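Local coordinates for protein hydrogenase maturation factor (Thermoanaerobacter tengcongensis, PDB 3VTI) that probably dehydrates the carbamoyl group it receives from HypF to a nitrile, at the cost of ATP, during maturation of [NiFe]-hydrogenases, at residues Leu32-Phe37 against Asn123-Gly128; Pro68-Ala73 against Lys103-Asp108. One frame throughout, in Å; residues are numbered along the deposited sequence.

Contact 1: residues Leu32-Phe37 against Asn123-Gly128; sequences LTTDSF and NTSGIG
Leu32-Phe37 and Asn123-Gly128 run side by side as antiparallel strands inside the mixed sheet of the N-terminal domain, with Thr33-Gly126 and Asp35-Thr124 as the hydrogen-bonded pairs. In the second of these, Asp35 N donates a hydrogen bond to Thr124 O at 2.9 Å, and Thr124 N donates one to Asp35 O at 3.0 Å. The polar side chains of Thr34, Ser36, Asn123 and Ser125 stand together on one face. With CG anti to the backbone N (chi1 180°), the amide of Asn123 reaches over to the neighbouring strand. Its ND2 makes an almost straight bond to Ser36 OG (3.0 Å, 173°) and a more bent one to Thr34 OG1 (3.3 Å, 144°). Both acceptors lie in the amide plane, which fixes how the group is turned. Thr34 OG1 also shares a hydrogen bond with Ser125 OG at 3.1 Å. This is the sheet of the PurM-like fold to which AIR synthase relatives belong, and the polar face meets a second copy of the protein, whose own Ser125 hydroxyl bonds to this one. An alanine in place of Asn123 would probably leave the Thr34 and Ser36 hydroxyls without the amide donor that links both to the neighbouring strand. On the Thr33, Asp35 and Thr124 face lies helix 49-60, where Thr57 and Ala53 hold Thr124 OG1 by hydrogen bonds. The Phe37 side chain crosses that of Thr124 at about a right angle, CE2 lying 3.4 Å from OG1. Back on the Thr34 and Ser125 face, Leu32 CD1 packs on Ile127 CG1 at 4.1 Å.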
loop_
_atom_site.group_PDB
_atom_site.type_symbol
_atom_site.label_atom_id
_atom_site.label_comp_id
_atom_site.label_asym_id
_atom_site.label_seq_id
_atom_site.Cartn_x
_atom_site.Cartn_y
_atom_site.Cartn_z
ATOM N N LEU C 32 19.700 -11.187 -4.938
ATOM C CA LEU C 32 18.821 -10.003 -4.818
ATOM C C LEU C 32 17.336 -10.350 -4.876
ATOM O O LEU C 32 16.875 -10.997 -5.828
ATOM C CB LEU C 32 19.146 -8.968 -5.901
ATOM C CG LEU C 32 18.286 -7.706 -6.001
ATOM C CD1 LEU C 32 18.454 -6.792 -4.778
ATOM C CD2 LEU C 32 18.618 -6.974 -7.290
ATOM N N THR C 33 16.599 -9.902 -3.863
ATOM C CA THR C 33 15.179 -10.181 -3.749
ATOM C C THR C 33 14.404 -8.925 -3.373
ATOM O O THR C 33 14.987 -7.940 -2.898
ATOM C CB THR C 33 14.913 -11.286 -2.701
ATOM O OG1 THR C 33 13.509 -11.577 -2.638
ATOM C CG2 THR C 33 15.413 -10.860 -1.320
ATOM N N THR C 34 13.094 -8.948 -3.597
ATOM C CA THR C 34 12.224 -7.901 -3.094
ATOM C C THR C 34 10.857 -8.466 -2.748
ATOM O O THR C 34 10.394 -9.385 -3.399
ATOM C CB THR C 34 12.087 -6.711 -4.075
ATOM O OG1 THR C 34 11.360 -5.653 -3.432
ATOM C CG2 THR C 34 11.363 -7.122 -5.358
ATOM N N ASP C 35 10.230 -7.918 -1.715
ATOM C CA ASP C 35 8.865 -8.284 -1.362
ATOM C C ASP C 35 8.119 -7.133 -0.692
ATOM O O ASP C 35 8.688 -6.375 0.084
ATOM C CB ASP C 35 8.850 -9.511 -0.452
ATOM C CG ASP C 35 7.574 -10.319 -0.588
ATOM O OD1 ASP C 35 6.751 -9.982 -1.456
ATOM O OD2 ASP C 35 7.392 -11.305 0.158
ATOM N N SER C 36 6.836 -7.013 -1.013
ATOM C CA SER C 36 5.945 -6.069 -0.334
ATOM C C SER C 36 5.146 -6.809 0.725
ATOM O O SER C 36 4.947 -8.023 0.622
ATOM C CB SER C 36 5.002 -5.380 -1.320
ATOM O OG SER C 36 5.710 -4.494 -2.166
ATOM N N PHE C 37 4.703 -6.075 1.740
ATOM C CA PHE C 37 4.010 -6.662 2.880
ATOM C C PHE C 37 2.759 -5.861 3.220
ATOM O O PHE C 37 2.833 -4.689 3.602
ATOM C CB PHE C 37 4.968 -6.765 4.062
ATOM C CG PHE C 37 6.123 -7.691 3.802
ATOM C CD1 PHE C 37 6.056 -9.027 4.191
ATOM C CD2 PHE C 37 7.256 -7.239 3.125
ATOM C CE1 PHE C 37 7.095 -9.895 3.931
ATOM C CE2 PHE C 37 8.301 -8.103 2.860
ATOM C CZ PHE C 37 8.223 -9.437 3.265
ATOM N N ASN C 123 7.788 -2.321 1.891
ATOM C CA ASN C 123 8.571 -3.136 0.986
ATOM C C ASN C 123 9.999 -3.278 1.479
ATOM O O ASN C 123 10.605 -2.307 1.929
ATOM C CB ASN C 123 8.563 -2.565 -0.433
ATOM C CG ASN C 123 9.385 -3.409 -1.397
ATOM O OD1 ASN C 123 10.616 -3.360 -1.387
ATOM N ND2 ASN C 123 8.709 -4.214 -2.209
ATOM N N THR C 124 10.541 -4.483 1.386
ATOM C CA THR C 124 11.942 -4.689 1.690
ATOM C C THR C 124 12.629 -5.389 0.535
ATOM O O THR C 124 12.045 -6.291 -0.087
ATOM C CB THR C 124 12.154 -5.511 2.992
ATOM O OG1 THR C 124 11.333 -6.683 2.976
ATOM C CG2 THR C 124 11.805 -4.686 4.205
ATOM N N SER C 125 13.855 -4.962 0.234
ATOM C CA SER C 125 14.724 -5.716 -0.674
ATOM C C SER C 125 15.936 -6.223 0.085
ATOM O O SER C 125 16.296 -5.675 1.133
ATOM C CB SER C 125 15.165 -4.869 -1.866
ATOM O OG SER C 125 14.040 -4.315 -2.526
ATOM N N GLY C 126 16.571 -7.262 -0.443
ATOM C CA GLY C 126 17.666 -7.893 0.263
ATOM C C GLY C 126 18.809 -8.282 -0.637
ATOM O O GLY C 126 18.594 -8.651 -1.795
ATOM N N ILE C 127 20.022 -8.195 -0.090
ATOM C CA ILE C 127 21.230 -8.667 -0.748
ATOM C C ILE C 127 21.890 -9.721 0.128
ATOM O O ILE C 127 22.100 -9.510 1.320
ATOM C CB ILE C 127 22.195 -7.492 -1.074
ATOM C CG1 ILE C 127 21.866 -6.930 -2.447
ATOM C CG2 ILE C 127 23.664 -7.914 -1.063
ATOM C CD1 ILE C 127 22.661 -5.714 -2.799
ATOM N N GLY C 128 22.207 -10.862 -0.468
ATOM C CA GLY C 128 22.967 -11.905 0.220
ATOM C C GLY C 128 24.153 -12.382 -0.599
ATOM O O GLY C 128 24.220 -12.139 -1.802
#

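Contact 2: residues Pro68-Ala73 against Lys103-Asp108; sequences PLFLTA and KIVAGD
The carbonyl oxygen of Leu71 draws in two groups of the facing strand: Val105 N donates to it at 2.9 Å, nearly along the C=O axis, and Ile104 CA makes a CA-H...O contact at 3.2 Å. One step back, Lys103 O plays the same double part, accepting from Leu71 N at 2.9 Å while the CA of Phe70 also approaches it. Pro68-Ala73 and Lys103-Asp108 are thus parallel strands, though strongly twisted against each other, with a 45° angle between their directions. They are the two strands of a beta-alpha-beta unit whose connection runs through helix 83-100, and Lys103-Asp108 belongs to an outermost strand of the sheet within this chain. Between Leu71-Ile104 and Thr72-Ala106 the pairing slips by one residue, a beta bulge in which Val105 is the extra residue. Past the slip, Ala73 N turns to Ala106 O, and Ala73 O receives Asp108 N at 3.1 Å. The branched side chain of Ile104 serves two neighbours on one face: CG1 rests against Leu71 CB and CG2 against Ala73 CB, the latter at 3.8 Å. Helix 49-60 lies against this side through Leu71, which touches Thr57 and Val58. Val105 instead brings CG1 obliquely to Phe70 CD1 at 3.6 Å, while Lys103 O lies near the plane of that ring, at its edge. OG1 of Thr72 sits between its backbone N and carbonyl carbon (chi1 52°), which leaves CG2 anti to the carbonyl carbon and 3.8 Å from Ala106 CB. Val105 also packs on Tyr16 of the second subunit, and the Asp108 carboxylate forms a salt bridge with Lys110 of its own chain.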
loop_
_atom_site.group_PDB
_atom_site.type_symbol
_atom_site.label_atom_id
_atom_site.label_comp_id
_atom_site.label_asym_id
_atom_site.label_seq_id
_atom_site.Cartn_x
_atom_site.Cartn_y
_atom_site.Cartn_z
ATOM N N PRO C 68 22.338 -13.730 3.971
ATOM C CA PRO C 68 21.843 -12.383 3.711
ATOM C C PRO C 68 22.617 -11.374 4.548
ATOM O O PRO C 68 22.969 -11.679 5.684
ATOM C CB PRO C 68 20.379 -12.457 4.155
ATOM C CG PRO C 68 20.356 -13.500 5.199
ATOM C CD PRO C 68 21.423 -14.501 4.834
ATOM N N LEU C 69 22.881 -10.195 3.989
ATOM C CA LEU C 69 23.698 -9.182 4.663
ATOM C C LEU C 69 23.032 -7.810 4.751
ATOM O O LEU C 69 23.052 -7.172 5.806
ATOM C CB LEU C 69 25.060 -9.026 3.973
ATOM C CG LEU C 69 26.114 -10.137 4.002
ATOM C CD1 LEU C 69 27.200 -9.844 2.966
ATOM C CD2 LEU C 69 26.735 -10.311 5.397
ATOM N N PHE C 70 22.460 -7.356 3.639
ATOM C CA PHE C 70 21.962 -5.990 3.535
ATOM C C PHE C 70 20.537 -5.950 3.051
ATOM O O PHE C 70 20.131 -6.760 2.206
ATOM C CB PHE C 70 22.857 -5.153 2.624
ATOM C CG PHE C 70 24.312 -5.203 3.003
ATOM C CD1 PHE C 70 24.750 -4.681 4.224
ATOM C CD2 PHE C 70 25.247 -5.790 2.152
ATOM C CE1 PHE C 70 26.105 -4.733 4.582
ATOM C CE2 PHE C 70 26.600 -5.838 2.499
ATOM C CZ PHE C 70 27.029 -5.313 3.715
ATOM N N LEU C 71 19.781 -5.005 3.609
ATOM C CA LEU C 71 18.372 -4.844 3.304
ATOM C C LEU C 71 17.999 -3.391 3.050
ATOM O O LEU C 71 18.602 -2.467 3.601
ATOM C CB LEU C 71 17.513 -5.393 4.444
ATOM C CG LEU C 71 16.931 -6.803 4.307
ATOM C CD1 LEU C 71 17.996 -7.862 4.541
ATOM C CD2 LEU C 71 15.759 -6.989 5.260
ATOM N N THR C 72 16.998 -3.194 2.204
ATOM C CA THR C 72 16.416 -1.882 2.049
ATOM C C THR C 72 15.031 -1.921 2.660
ATOM O O THR C 72 14.408 -2.979 2.699
ATOM C CB THR C 72 16.316 -1.491 0.586
ATOM O OG1 THR C 72 15.661 -2.536 -0.126
ATOM C CG2 THR C 72 17.717 -1.269 -0.014
ATOM N N ALA C 73 14.562 -0.785 3.162
ATOM C CA ALA C 73 13.234 -0.713 3.762
ATOM C C ALA C 73 12.462 0.489 3.236
ATOM O O ALA C 73 12.857 1.631 3.447
ATOM C CB ALA C 73 13.322 -0.682 5.284
ATOM N N LYS C 103 21.776 -5.915 8.134
ATOM C CA LYS C 103 21.670 -4.465 8.310
ATOM C C LYS C 103 20.839 -3.794 7.228
ATOM O O LYS C 103 21.012 -4.078 6.040
ATOM C CB LYS C 103 23.049 -3.821 8.349
ATOM C CG LYS C 103 23.753 -3.964 9.671
ATOM C CD LYS C 103 25.202 -3.507 9.567
ATOM C CE LYS C 103 25.869 -3.488 10.930
ATOM N NZ LYS C 103 27.331 -3.269 10.782
ATOM N N ILE C 104 19.939 -2.906 7.651
ATOM C CA ILE C 104 19.173 -2.081 6.717
ATOM C C ILE C 104 20.002 -0.852 6.387
ATOM O O ILE C 104 20.313 -0.045 7.264
ATOM C CB ILE C 104 17.787 -1.689 7.278
ATOM C CG1 ILE C 104 16.988 -2.952 7.615
ATOM C CG2 ILE C 104 17.027 -0.791 6.286
ATOM C CD1 ILE C 104 15.880 -2.732 8.579
ATOM N N VAL C 105 20.351 -0.721 5.111
ATOM C CA VAL C 105 21.396 0.208 4.676
ATOM C C VAL C 105 20.882 1.366 3.840
ATOM O O VAL C 105 21.543 2.404 3.716
ATOM C CB VAL C 105 22.500 -0.533 3.902
ATOM C CG1 VAL C 105 23.262 -1.462 4.847
ATOM C CG2 VAL C 105 21.915 -1.313 2.729
ATOM N N ALA C 106 19.701 1.176 3.268
ATOM C CA ALA C 106 19.032 2.204 2.482
ATOM C C ALA C 106 17.530 2.106 2.706
ATOM O O ALA C 106 17.026 1.105 3.218
ATOM C CB ALA C 106 19.351 2.040 1.002
ATOM N N GLY C 107 16.814 3.147 2.319
ATOM C CA GLY C 107 15.373 3.114 2.428
ATOM C C GLY C 107 14.653 4.306 1.843
ATOM O O GLY C 107 15.233 5.110 1.098
ATOM N N ASP C 108 13.375 4.397 2.191
ATOM C CA ASP C 108 12.517 5.474 1.751
ATOM C C ASP C 108 11.297 5.506 2.647
ATOM O O ASP C 108 10.877 4.472 3.162
ATOM C CB ASP C 108 12.096 5.269 0.294
ATOM C CG ASP C 108 11.400 6.488 -0.287
ATOM O OD1 ASP C 108 11.917 7.624 -0.120
ATOM O OD2 ASP C 108 10.329 6.309 -0.909
#

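Overall arrangement
Contacts 1 and 2 belong to one continuous sheet, their centres about 9 Å apart, because strands 120-130 and 66-78 are neighbours. Probable hydrogen bonds join them, Ile127 N to Phe70 O at 2.7 Å and Thr72 N to Ser125 O at 2.8 Å; a classic beta bulge sets both Leu69 and Phe70 opposite Ile127. Contact 1 lies closer to the metal site formed by Asp22, Asp60 and Asp199: the side chain of Asp35 is about 6 Å from the magnesium ion, whereas that of Leu71 in contact 2 is about 13 Å from it. The subunit interface links them again, since Asp35 forms a salt bridge with Lys110 of the second subunit, the residue that in this chain pairs with Asp108 of contact 2.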